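Local coordinates for pectate lyase (Paenibacillus sp. 0602, PDB 5GT5) that cleaves polygalacturonate and pectin chains from within by calcium-dependent beta-elimination, as a secreted polysaccharide lyase of family 1, at the interface of chains A and B. Sequence-based numbering; all coordinates share one arbitrary frame. Chains: chain A/B, Pectate lyase.

Three polar patches join chains A and B in the crystal. By the centres of their C-alpha atoms, contact 1 lies about 22 Å from contact 2 and 16 Å from contact 3, while contacts 2 and 3 are about 13 Å apart. The 3-10 helix 256-260 is used twice: chain A offers it in contact 1 and chain B in contact 3, each time to a different surface, so the two chains meet asymmetrically. Contact 2 is bridged by water. Contacts 1 and 3 are centred about 20 and 25 Å from A:Arg276, the likely catalytic arginine, and contact 2 about 25 Å from B:Arg276; the pairing may reflect crystal packing.

Contact 1: the interface of chains A and B. Residues chain A 182, 256-257, 260; chain B 254, 357, 359-360.
A small, polar protein-protein patch joins two copies of the lyase here, setting the 3-10 helix 256-260 of chain A against the 3-10 helix 358-360 of chain B and the residue before it; the pairing may be one of crystal packing. Chain B covers 70 Å² of A:Asn260, which carries the contact. Its amide and that of B:Asn357 approach from opposite directions, planes 31° apart. B:Asn357 ND2 donates to A:Asn260 OD1 at 2.8 Å, nearly straight at the hydrogen and in the carbonyl plane of the acceptor. With CG opposite the backbone N (chi1 180°), B:Asn357 reaches straight across to chain A. B:Asn357 OD1 turns back to its own chain, where the backbone N of B:Thr359 and, at 2.8 Å, the hydroxyl OG1 of B:Thr359 both donate to it; this pair holds the amide flip so that ND2 faces chain A. Replacing B:Asn357 by a leucine would probably leave A:Asn260 OD1 without its strong donor and let the B:Thr359 hydroxyl turn. The methyl CB of A:Ala257 packs 3.5 Å from B:Thr359 OG1. The A:Asn260 amide stands steeply against the ring of B:Tyr360, planes 83° apart, and its nitrogen, A:Asn260 ND2, makes a weak hydrogen bond to the phenol oxygen OH of B:Tyr360 at 3.2 Å.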
ATOM      1  N   GLY A 182      -8.888   6.300  -5.825  1.00  6.99           N
ATOM      2  CA  GLY A 182      -7.693   5.500  -5.993  1.00  7.25           C
ATOM      3  C   GLY A 182      -7.462   4.453  -4.923  1.00  7.26           C
ATOM      4  O   GLY A 182      -6.375   3.891  -4.855  1.00  9.01           O
ATOM      5  N   SER A 256      -8.003   9.639 -13.614  1.00 10.00           N
ATOM      6  CA  SER A 256      -6.844   8.765 -13.738  1.00  9.88           C
ATOM      7  C   SER A 256      -6.606   7.878 -12.517  1.00  8.59           C
ATOM      8  O   SER A 256      -6.085   6.750 -12.647  1.00  9.77           O
ATOM      9  CB  SER A 256      -5.593   9.601 -14.099  1.00 11.73           C
ATOM     10  OG  SER A 256      -5.206  10.426 -13.007  1.00 11.80           O
ATOM     11  N   ALA A 257      -6.987   8.349 -11.335  1.00  8.58           N
ATOM     12  CA  ALA A 257      -6.861   7.517 -10.135  1.00  9.16           C
ATOM     13  C   ALA A 257      -7.717   6.242 -10.170  1.00  7.55           C
ATOM     14  O   ALA A 257      -7.477   5.316  -9.418  1.00  7.75           O
ATOM     15  CB  ALA A 257      -7.163   8.333  -8.885  1.00  9.42           C
ATOM     16  N   ASN A 260      -6.119   2.849 -10.463  1.00  6.45           N
ATOM     17  CA  ASN A 260      -5.499   2.232  -9.295  1.00  8.27           C
ATOM     18  C   ASN A 260      -6.433   1.432  -8.407  1.00  7.90           C
ATOM     19  O   ASN A 260      -5.979   0.771  -7.453  1.00  7.00           O
ATOM     20  CB  ASN A 260      -4.804   3.299  -8.455  1.00  8.51           C
ATOM     21  CG  ASN A 260      -3.775   4.064  -9.253  1.00 10.01           C
ATOM     22  OD1 ASN A 260      -3.873   5.276  -9.388  1.00 10.56           O
ATOM     23  ND2 ASN A 260      -2.823   3.348  -9.839  1.00 11.08           N
TER
ATOM     24  N   ASP B 254       2.112   0.746  -4.628  1.00 10.39           N
ATOM     25  CA  ASP B 254       0.746   0.660  -4.115  1.00 10.36           C
ATOM     26  C   ASP B 254       0.441  -0.644  -3.378  1.00 12.31           C
ATOM     27  O   ASP B 254      -0.635  -1.236  -3.568  1.00 13.66           O
ATOM     28  CB  ASP B 254      -0.297   0.923  -5.223  1.00 12.32           C
ATOM     29  CG  ASP B 254      -0.339   2.386  -5.715  1.00 15.78           C
ATOM     30  OD1 ASP B 254       0.001   3.343  -4.950  1.00 19.94           O
ATOM     31  OD2 ASP B 254      -0.914   2.596  -6.839  1.00 20.69           O
ATOM     32  N   ASN B 357      -1.948  12.358 -10.877  1.00 10.47           N
ATOM     33  CA  ASN B 357      -2.649  11.269 -10.197  1.00 10.81           C
ATOM     34  C   ASN B 357      -2.156  11.291  -8.744  1.00  8.50           C
ATOM     35  O   ASN B 357      -1.016  10.873  -8.431  1.00  9.59           O
ATOM     36  CB  ASN B 357      -2.379   9.915 -10.868  1.00 10.83           C
ATOM     37  CG  ASN B 357      -3.101   8.754 -10.176  1.00  6.90           C
ATOM     38  OD1 ASN B 357      -3.660   8.918  -9.084  1.00  9.53           O
ATOM     39  ND2 ASN B 357      -3.021   7.572 -10.768  1.00  8.98           N
ATOM     40  N   THR B 359      -2.797   9.608  -6.248  1.00  7.98           N
ATOM     41  CA  THR B 359      -2.494   8.318  -5.643  1.00  7.73           C
ATOM     42  C   THR B 359      -0.968   8.121  -5.579  1.00  8.87           C
ATOM     43  O   THR B 359      -0.444   7.486  -4.676  1.00  8.22           O
ATOM     44  CB  THR B 359      -3.121   7.162  -6.426  1.00  9.86           C
ATOM     45  OG1 THR B 359      -4.472   7.490  -6.822  1.00 10.39           O
ATOM     46  CG2 THR B 359      -3.113   5.881  -5.609  1.00 10.55           C
ATOM     47  N   TYR B 360      -0.232   8.717  -6.511  1.00  7.59           N
ATOM     48  CA  TYR B 360       1.232   8.566  -6.526  1.00  6.87           C
ATOM     49  C   TYR B 360       1.992   9.617  -5.710  1.00  8.03           C
ATOM     50  O   TYR B 360       3.219   9.514  -5.554  1.00  7.39           O
ATOM     51  CB  TYR B 360       1.729   8.482  -7.972  1.00  8.48           C
ATOM     52  CG  TYR B 360       1.345   7.192  -8.638  1.00  7.51           C
ATOM     53  CD1 TYR B 360       1.949   6.000  -8.281  1.00  8.46           C
ATOM     54  CD2 TYR B 360       0.401   7.172  -9.662  1.00  8.89           C
ATOM     55  CE1 TYR B 360       1.599   4.803  -8.886  1.00  9.71           C
ATOM     56  CE2 TYR B 360       0.054   5.976 -10.296  1.00  9.05           C
ATOM     57  CZ  TYR B 360       0.657   4.808  -9.905  1.00 10.52           C
ATOM     58  OH  TYR B 360       0.297   3.637 -10.530  1.00 14.01           O
TER

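Contact 2: the interface of chains A and B. Residues chain A 46, 98; chain B 403-405.
A:Asn46 lays its carboxamide against the backbone of B:Phe404 and B:Ser405, a loop-to-loop patch between two copies of this family 1 polysaccharide lyase. The amide carbon CG of A:Asn46 lies 3.5 Å from B:Ser405 N, and its OD1 sits beside the peptide that joins B:Phe404 to B:Ser405. Torsion about CA and CB sets CG opposite the carbonyl carbon (chi1 -68°), which carries the amide over to this peptide. Among the atoms of the patch the polar links run through water. Water 2 lies 2.8 Å from A:Asn46 OD1 and also bonds to the backbone oxygen of A:Gly98 and to B:Gly403 N, tying three residues together. Water 3 spans A:Asn46 ND2, at 2.9 Å, and the carbonyl oxygen of B:Phe404. Waters 2 and 3 are 3.3 Å apart, O to O. With water 2 on OD1 and water 3 on ND2, both ends of the A:Asn46 amide are engaged, which should limit its flipping. On the backbone side, water 1 connects A:Asn46 O to B:Ser405 N, 3.0 Å from that nitrogen. Further out, A:Gly98 follows strand 92-97 and brings its carbonyl oxygen to 3.4 Å from B:Gly403 CA. A:Asn46 itself has a positive phi of 67°, a turn in the loop after helix 36-43 that presents both its carbonyl and its amide to chain B.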
ATOM      1  N   ASN A  46      -5.210   9.971  14.999  1.00  9.25           N
ATOM      2  CA  ASN A  46      -3.986   9.840  15.781  1.00  9.05           C
ATOM      3  C   ASN A  46      -4.155   9.316  17.180  1.00 10.08           C
ATOM      4  O   ASN A  46      -3.276   9.501  18.033  1.00 12.93           O
ATOM      5  CB  ASN A  46      -3.130  11.114  15.708  1.00  9.36           C
ATOM      6  CG  ASN A  46      -2.559  11.336  14.338  1.00 11.51           C
ATOM      7  OD1 ASN A  46      -2.150  10.380  13.691  1.00 13.86           O
ATOM      8  ND2 ASN A  46      -2.509  12.583  13.895  1.00 12.84           N
ATOM      9  N   GLY A  98      -6.470   8.648   8.645  1.00  6.14           N
ATOM     10  CA  GLY A  98      -5.055   8.604   8.962  1.00  8.20           C
ATOM     11  C   GLY A  98      -4.607   7.420   9.794  1.00  8.90           C
ATOM     12  O   GLY A  98      -3.538   7.477  10.407  1.00 10.67           O
TER
ATOM     13  N   GLY B 403      -0.104   7.670  10.829  1.00  7.43           N
ATOM     14  CA  GLY B 403      -0.581   6.895  11.962  1.00  7.07           C
ATOM     15  C   GLY B 403      -0.341   7.443  13.340  1.00  7.81           C
ATOM     16  O   GLY B 403      -0.895   6.950  14.333  1.00 11.83           O
ATOM     17  N   PHE B 404       0.451   8.497  13.412  1.00  7.27           N
ATOM     18  CA  PHE B 404       0.746   9.138  14.688  1.00  7.09           C
ATOM     19  C   PHE B 404       0.923  10.627  14.440  1.00  8.73           C
ATOM     20  O   PHE B 404       1.224  11.047  13.313  1.00  9.32           O
ATOM     21  CB  PHE B 404       1.974   8.506  15.379  1.00  8.51           C
ATOM     22  CG  PHE B 404       3.158   8.291  14.459  1.00  8.09           C
ATOM     23  CD1 PHE B 404       4.014   9.348  14.131  1.00  7.15           C
ATOM     24  CD2 PHE B 404       3.436   7.013  13.963  1.00 10.23           C
ATOM     25  CE1 PHE B 404       5.102   9.149  13.311  1.00  8.88           C
ATOM     26  CE2 PHE B 404       4.536   6.810  13.129  1.00 12.88           C
ATOM     27  CZ  PHE B 404       5.367   7.882  12.803  1.00 10.73           C
ATOM     28  N   SER B 405       0.776  11.416  15.505  1.00  8.24           N
ATOM     29  CA  SER B 405       0.905  12.847  15.387  1.00  7.56           C
ATOM     30  C   SER B 405       2.369  13.279  15.415  1.00  9.95           C
ATOM     31  O   SER B 405       2.809  14.063  14.575  1.00 11.09           O
ATOM     32  CB  SER B 405       0.190  13.524  16.558  1.00 12.74           C
ATOM     33  OG  SER B 405       0.360  14.915  16.440  1.00 16.14           O
TER
HETATM   34  O   HOH W   1      -0.469   9.849  17.755  1.00 13.49           O
HETATM   35  O   HOH W   2      -2.018   9.729  11.012  1.00 13.51           O
HETATM   36  O   HOH W   3      -0.620  12.598  11.680  1.00 13.60           O

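Contact 3: the interface of chains A and B. Residues chain A 15-16, 100, 123-124; chain B 256, 259-260.
The 3-10 helix 256-260 of chain B is laid against turns of the parallel beta-helix of chain A, the fold of family 1 pectate lyases. B:Ser256 and A:Asn124 grip each other twice. The hydroxyl OG of B:Ser256 donates to A:Asn124 OD1 at 2.6 Å, tilted 16° from the carbonyl plane, while A:Asn124 ND2 returns a bond of 3.1 Å to the backbone oxygen of B:Ser256. That second donor stands 60° above the plane of the backbone carbonyl. Both ends of the A:Asn124 amide are thus used, fixing its rotation. B:Ser256 places OG between its backbone N and carbonyl carbon (chi1 76°), which keeps hydroxyl and carbonyl both accessible to one amide. Beside this pair the methyl of B:Ala259 meets A:Ser123 and A:Asn100, with B:Ala259 CB 3.5 Å from A:Ser123 CB. A:Ser123 OG donates to A:Asn100 OD1 within chain A, steadying the amide that borders the methyl. At the far side water 4 joins A:Gly15 O to B:Asn260 ND2, 3.1 Å from that nitrogen. A:Ser123 and A:Asn100 are one-residue strands, and A:Asn124 leads directly into strand 125-128, placing the site where the chain turns between successive strands of the beta-helix.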
ATOM      1  N   GLY A  15      -1.753  -9.123   2.762  1.00 13.54           N
ATOM      2  CA  GLY A  15      -0.703  -8.342   3.402  1.00 14.14           C
ATOM      3  C   GLY A  15      -1.197  -7.397   4.500  1.00 15.66           C
ATOM      4  O   GLY A  15      -0.401  -6.815   5.250  1.00 15.24           O
ATOM      5  N   ASN A  16      -2.513  -7.221   4.570  1.00  9.28           N
ATOM      6  CA  ASN A  16      -3.169  -6.440   5.610  1.00  9.59           C
ATOM      7  C   ASN A  16      -3.281  -7.244   6.895  1.00  6.95           C
ATOM      8  O   ASN A  16      -3.893  -8.287   6.899  1.00 10.22           O
ATOM      9  CB  ASN A  16      -4.558  -6.103   5.070  1.00  7.72           C
ATOM     10  CG  ASN A  16      -5.382  -5.243   5.988  1.00  7.86           C
ATOM     11  OD1 ASN A  16      -4.968  -4.879   7.095  1.00  6.73           O
ATOM     12  ND2 ASN A  16      -6.610  -4.925   5.536  1.00  7.69           N
ATOM     13  N   ASN A 100      -3.117   3.626  10.475  1.00  8.08           N
ATOM     14  CA  ASN A 100      -2.307   2.579   9.872  1.00  7.64           C
ATOM     15  C   ASN A 100      -2.290   1.345  10.741  1.00  8.41           C
ATOM     16  O   ASN A 100      -1.618   1.293  11.780  1.00  9.01           O
ATOM     17  CB  ASN A 100      -0.872   2.996   9.625  1.00  9.88           C
ATOM     18  CG  ASN A 100      -0.072   1.876   8.954  1.00  8.03           C
ATOM     19  OD1 ASN A 100      -0.585   1.135   8.131  1.00 15.08           O
ATOM     20  ND2 ASN A 100       1.152   1.679   9.415  1.00 20.99           N
ATOM     21  N   SER A 123      -4.518   2.945   6.045  1.00  7.73           N
ATOM     22  CA  SER A 123      -3.945   1.725   5.498  1.00  7.79           C
ATOM     23  C   SER A 123      -4.121   0.597   6.476  1.00  6.28           C
ATOM     24  O   SER A 123      -4.133   0.794   7.708  1.00  6.49           O
ATOM     25  CB  SER A 123      -2.469   1.909   5.173  1.00 10.15           C
ATOM     26  OG  SER A 123      -1.792   2.396   6.317  1.00 18.94           O
ATOM     27  N   ASN A 124      -4.252  -0.603   5.915  1.00  6.33           N
ATOM     28  CA  ASN A 124      -4.335  -1.841   6.670  1.00  6.85           C
ATOM     29  C   ASN A 124      -5.438  -1.799   7.732  1.00  5.59           C
ATOM     30  O   ASN A 124      -5.212  -1.888   8.945  1.00  6.35           O
ATOM     31  CB  ASN A 124      -2.961  -2.162   7.253  1.00  7.76           C
ATOM     32  CG  ASN A 124      -1.970  -2.450   6.169  1.00  8.06           C
ATOM     33  OD1 ASN A 124      -2.291  -3.124   5.198  1.00 10.98           O
ATOM     34  ND2 ASN A 124      -0.804  -1.819   6.262  1.00 12.24           N
TER
ATOM     35  N   SER B 256      -0.083  -2.204   0.398  1.00  8.21           N
ATOM     36  CA  SER B 256      -0.371  -1.698   1.729  1.00 11.27           C
ATOM     37  C   SER B 256       0.729  -2.024   2.752  1.00 11.20           C
ATOM     38  O   SER B 256       0.860  -1.292   3.731  1.00 11.70           O
ATOM     39  CB  SER B 256      -1.752  -2.165   2.264  1.00 10.85           C
ATOM     40  OG  SER B 256      -1.709  -3.526   2.685  1.00 12.45           O
ATOM     41  N   ALA B 259       2.949   0.725   4.039  1.00  8.29           N
ATOM     42  CA  ALA B 259       2.555   1.621   5.100  1.00  9.77           C
ATOM     43  C   ALA B 259       3.248   1.260   6.408  1.00  8.18           C
ATOM     44  O   ALA B 259       3.415   2.122   7.298  1.00  9.21           O
ATOM     45  CB  ALA B 259       1.052   1.587   5.282  1.00 10.37           C
ATOM     46  N   ASN B 260       3.725   0.022   6.498  1.00  7.17           N
ATOM     47  CA  ASN B 260       4.423  -0.432   7.698  1.00  7.75           C
ATOM     48  C   ASN B 260       5.909  -0.124   7.709  1.00  8.31           C
ATOM     49  O   ASN B 260       6.561  -0.310   8.733  1.00  7.93           O
ATOM     50  CB  ASN B 260       4.261  -1.937   7.890  1.00  8.18           C
ATOM     51  CG  ASN B 260       2.826  -2.351   8.054  1.00 12.83           C
ATOM     52  OD1 ASN B 260       2.045  -1.673   8.723  1.00 15.26           O
ATOM     53  ND2 ASN B 260       2.474  -3.486   7.459  1.00 12.04           N
TER
HETATM   54  O   HOH W   4      -0.236  -5.082   7.554  1.00 15.29           O